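Local coordinates for protein alpha-fucosidase (Bifidobacterium bifidum, PDB 2EAB) that probably releases alpha-1,2-linked L-fucose from glycans, this chain being the family 95 glycoside hydrolase catalytic part of a longer, probably membrane-attached protein, at residues L781-T786 against L817-N822. Residues are numbered along the deposited sequence; the frame is centred on the assembly and turned at random.
Sequences LQSNST and LVARGN. With EDO (1,2-ethanediol), chain G.
S783 and R820 carry the polar part of this buried contact. S783 OG accepts a nearly straight hydrogen bond from backbone N of R820 at 3.0 Å (174°). R820 NH1 adds a weak, bent bond to the same S783 OG. With chi1 at 63°, OG lies between the backbone N and the carbonyl carbon, where both donors reach it.

Two waters extend the network. One accepts from S783 N and R820 NH1 and donates to N784 OD1. The other joins S783 OG to V818 O, so three partners grip the hydroxyl.

The R820 guanidinium packs one face on N784 CB, which sits 3.5 Å above its plane, toward the rim. R820 NH2 donates to O1 of a 1,2-ethanediol, probably from the crystallisation liquor, at 3.0 Å. Salt bridges run from NH2 to E517 and from NE to E520. An alanine in place of R820 would probably leave E517 and E520 without this cationic mate, and S783 OG without its NH1 donor.

L781 provides the apolar packing. L781 CD2 packs on L817 CB at 3.8 Å and lies 3.6 Å from V818 O. Further along, CB of S783 meets CB of A819 at 3.9 Å.

L781 directly follows helix 767-780, and its strand edges a mixed sheet; strand 812-819 belongs to a different, antiparallel sheet. The contact thus joins two sheets of the C-terminal beta region, while R820 reaches the helical catalytic domain. E520, one of its partners there, has been seen as a calcium ligand in this protein, though no calcium is bound there in this chain.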
ATOM      1  N   LEU A 781       2.628  -5.061  18.194  1.00  6.78           N
ATOM      2  CA  LEU A 781       2.327  -3.721  18.680  1.00  6.50           C
ATOM      3  C   LEU A 781       1.006  -3.245  18.107  1.00  6.17           C
ATOM      4  O   LEU A 781       0.815  -3.268  16.889  1.00  6.39           O
ATOM      5  CB  LEU A 781       3.438  -2.744  18.271  1.00  6.71           C
ATOM      6  CG  LEU A 781       3.171  -1.261  18.543  1.00  7.19           C
ATOM      7  CD1 LEU A 781       3.111  -0.971  20.040  1.00  7.99           C
ATOM      8  CD2 LEU A 781       4.218  -0.394  17.879  1.00  7.77           C
ATOM      9  N   GLN A 782       0.098  -2.814  18.972  1.00  6.02           N
ATOM     10  CA  GLN A 782      -1.096  -2.106  18.524  1.00  6.16           C
ATOM     11  C   GLN A 782      -1.162  -0.771  19.240  1.00  6.14           C
ATOM     12  O   GLN A 782      -0.635  -0.629  20.348  1.00  6.53           O
ATOM     13  CB  GLN A 782      -2.358  -2.943  18.754  1.00  6.32           C
ATOM     14  CG  GLN A 782      -2.509  -4.040  17.703  1.00  6.18           C
ATOM     15  CD  GLN A 782      -3.504  -5.127  18.064  1.00  6.30           C
ATOM     16  OE1 GLN A 782      -4.513  -4.875  18.724  1.00  6.43           O
ATOM     17  NE2 GLN A 782      -3.227  -6.348  17.614  1.00  6.79           N
ATOM     18  N   SER A 783      -1.799   0.213  18.614  1.00  5.95           N
ATOM     19  CA  SER A 783      -1.892   1.531  19.227  1.00  6.17           C
ATOM     20  C   SER A 783      -3.140   2.298  18.804  1.00  5.95           C
ATOM     21  O   SER A 783      -3.176   3.522  18.903  1.00  6.27           O
ATOM     22  CB  SER A 783      -0.621   2.352  18.959  1.00  6.26           C
ATOM     23  OG  SER A 783      -0.430   2.608  17.576  1.00  6.58           O
ATOM     24  N   ASN A 784      -4.163   1.573  18.357  1.00  6.20           N
ATOM     25  CA  ASN A 784      -5.369   2.194  17.811  1.00  6.42           C
ATOM     26  C   ASN A 784      -6.549   2.246  18.766  1.00  6.22           C
ATOM     27  O   ASN A 784      -7.559   2.883  18.456  1.00  6.51           O
ATOM     28  CB  ASN A 784      -5.829   1.443  16.564  1.00  6.34           C
ATOM     29  CG  ASN A 784      -6.381   0.071  16.895  1.00  7.19           C
ATOM     30  OD1 ASN A 784      -5.648  -0.792  17.371  1.00  7.74           O
ATOM     31  ND2 ASN A 784      -7.670  -0.133  16.667  1.00  7.76           N
ATOM     32  N   SER A 785      -6.460   1.563  19.901  1.00  6.53           N
ATOM     33  CA  SER A 785      -7.637   1.433  20.749  1.00  6.85           C
ATOM     34  C   SER A 785      -7.711   2.498  21.835  1.00  6.78           C
ATOM     35  O   SER A 785      -6.782   3.285  22.012  1.00  7.16           O
ATOM     36  CB  SER A 785      -7.724   0.031  21.341  1.00  6.97           C
ATOM     37  OG  SER A 785      -9.014  -0.189  21.876  1.00  7.39           O
ATOM     38  N   THR A 786      -8.849   2.529  22.521  1.00  6.86           N
ATOM     39  CA  THR A 786      -9.079   3.417  23.654  1.00  7.10           C
ATOM     40  C   THR A 786      -9.441   2.571  24.867  1.00  7.14           C
ATOM     41  O   THR A 786     -10.335   1.724  24.805  1.00  7.40           O
ATOM     42  CB  THR A 786     -10.189   4.433  23.341  1.00  7.64           C
ATOM     43  OG1 THR A 786      -9.742   5.304  22.297  1.00  7.47           O
ATOM     44  CG2 THR A 786     -10.544   5.268  24.566  1.00  8.15           C
ATOM     45  N   LEU A 817       9.736  -0.169  15.880  1.00  7.19           N
ATOM     46  CA  LEU A 817       8.338   0.020  15.483  1.00  7.33           C
ATOM     47  C   LEU A 817       7.845   1.366  15.995  1.00  7.18           C
ATOM     48  O   LEU A 817       8.458   1.946  16.896  1.00  7.73           O
ATOM     49  CB  LEU A 817       7.455  -1.109  16.009  1.00  7.55           C
ATOM     50  CG  LEU A 817       7.845  -2.524  15.579  1.00  7.74           C
ATOM     51  CD1 LEU A 817       6.814  -3.522  16.076  1.00  9.34           C
ATOM     52  CD2 LEU A 817       8.012  -2.644  14.059  1.00  8.89           C
ATOM     53  N   VAL A 818       6.755   1.873  15.425  1.00  7.19           N
ATOM     54  CA  VAL A 818       6.223   3.161  15.842  1.00  7.33           C
ATOM     55  C   VAL A 818       4.774   2.998  16.269  1.00  7.06           C
ATOM     56  O   VAL A 818       3.983   2.315  15.594  1.00  7.29           O
ATOM     57  CB  VAL A 818       6.360   4.241  14.732  1.00  7.50           C
ATOM     58  CG1 VAL A 818       5.984   5.613  15.270  1.00  7.70           C
ATOM     59  CG2 VAL A 818       7.778   4.280  14.191  1.00  8.40           C
ATOM     60  N   ALA A 819       4.453   3.615  17.406  1.00  6.59           N
ATOM     61  CA  ALA A 819       3.098   3.678  17.933  1.00  6.85           C
ATOM     62  C   ALA A 819       2.511   5.064  17.738  1.00  6.45           C
ATOM     63  O   ALA A 819       3.228   6.072  17.717  1.00  6.45           O
ATOM     64  CB  ALA A 819       3.094   3.315  19.409  1.00  7.11           C
ATOM     65  N   ARG A 820       1.193   5.102  17.603  1.00  6.34           N
ATOM     66  CA  ARG A 820       0.466   6.359  17.534  1.00  6.57           C
ATOM     67  C   ARG A 820       0.810   7.249  18.735  1.00  6.37           C
ATOM     68  O   ARG A 820       1.062   6.762  19.843  1.00  6.52           O
ATOM     69  CB  ARG A 820      -1.032   6.093  17.423  1.00  6.26           C
ATOM     70  CG  ARG A 820      -1.397   5.506  16.065  1.00  6.81           C
ATOM     71  CD  ARG A 820      -2.865   5.144  15.989  1.00  6.52           C
ATOM     72  NE  ARG A 820      -3.225   4.410  14.775  1.00  6.52           N
ATOM     73  CZ  ARG A 820      -3.094   3.094  14.635  1.00  6.96           C
ATOM     74  NH1 ARG A 820      -2.583   2.367  15.625  1.00  6.66           N
ATOM     75  NH2 ARG A 820      -3.473   2.505  13.507  1.00  7.58           N
ATOM     76  N   GLY A 821       0.854   8.556  18.495  1.00  6.65           N
ATOM     77  CA  GLY A 821       1.388   9.507  19.473  1.00  7.02           C
ATOM     78  C   GLY A 821       2.868   9.774  19.263  1.00  6.90           C
ATOM     79  O   GLY A 821       3.447  10.664  19.901  1.00  7.49           O
ATOM     80  N   ASN A 822       3.468   9.009  18.351  1.00  6.79           N
ATOM     81  CA  ASN A 822       4.877   9.118  17.974  1.00  6.84           C
ATOM     82  C   ASN A 822       5.812   8.636  19.076  1.00  7.08           C
ATOM     83  O   ASN A 822       6.573   9.414  19.677  1.00  7.44           O
ATOM     84  CB  ASN A 822       5.248  10.522  17.476  1.00  7.07           C
ATOM     85  CG  ASN A 822       6.477  10.511  16.595  1.00  6.86           C
ATOM     86  OD1 ASN A 822       7.189   9.506  16.514  1.00  7.50           O
ATOM     87  ND2 ASN A 822       6.733  11.620  15.922  1.00  7.50           N
TER
HETATM   88  C1  EDO G4807      -3.580  -0.343  11.278  1.00 42.74           C
HETATM   89  O1  EDO G4807      -3.235  -0.392  12.751  1.00 37.02           O
HETATM   90  C2  EDO G4807      -2.272   0.150  10.543  1.00 43.60           C
HETATM   91  O2  EDO G4807      -1.926   1.441  11.104  1.00 37.12           O
HETATM   92  O   HOH W   1      -2.933  -0.676  16.020  1.00  9.23           O
HETATM   93  O   HOH W   2       1.428   0.957  16.433  1.00 14.21           O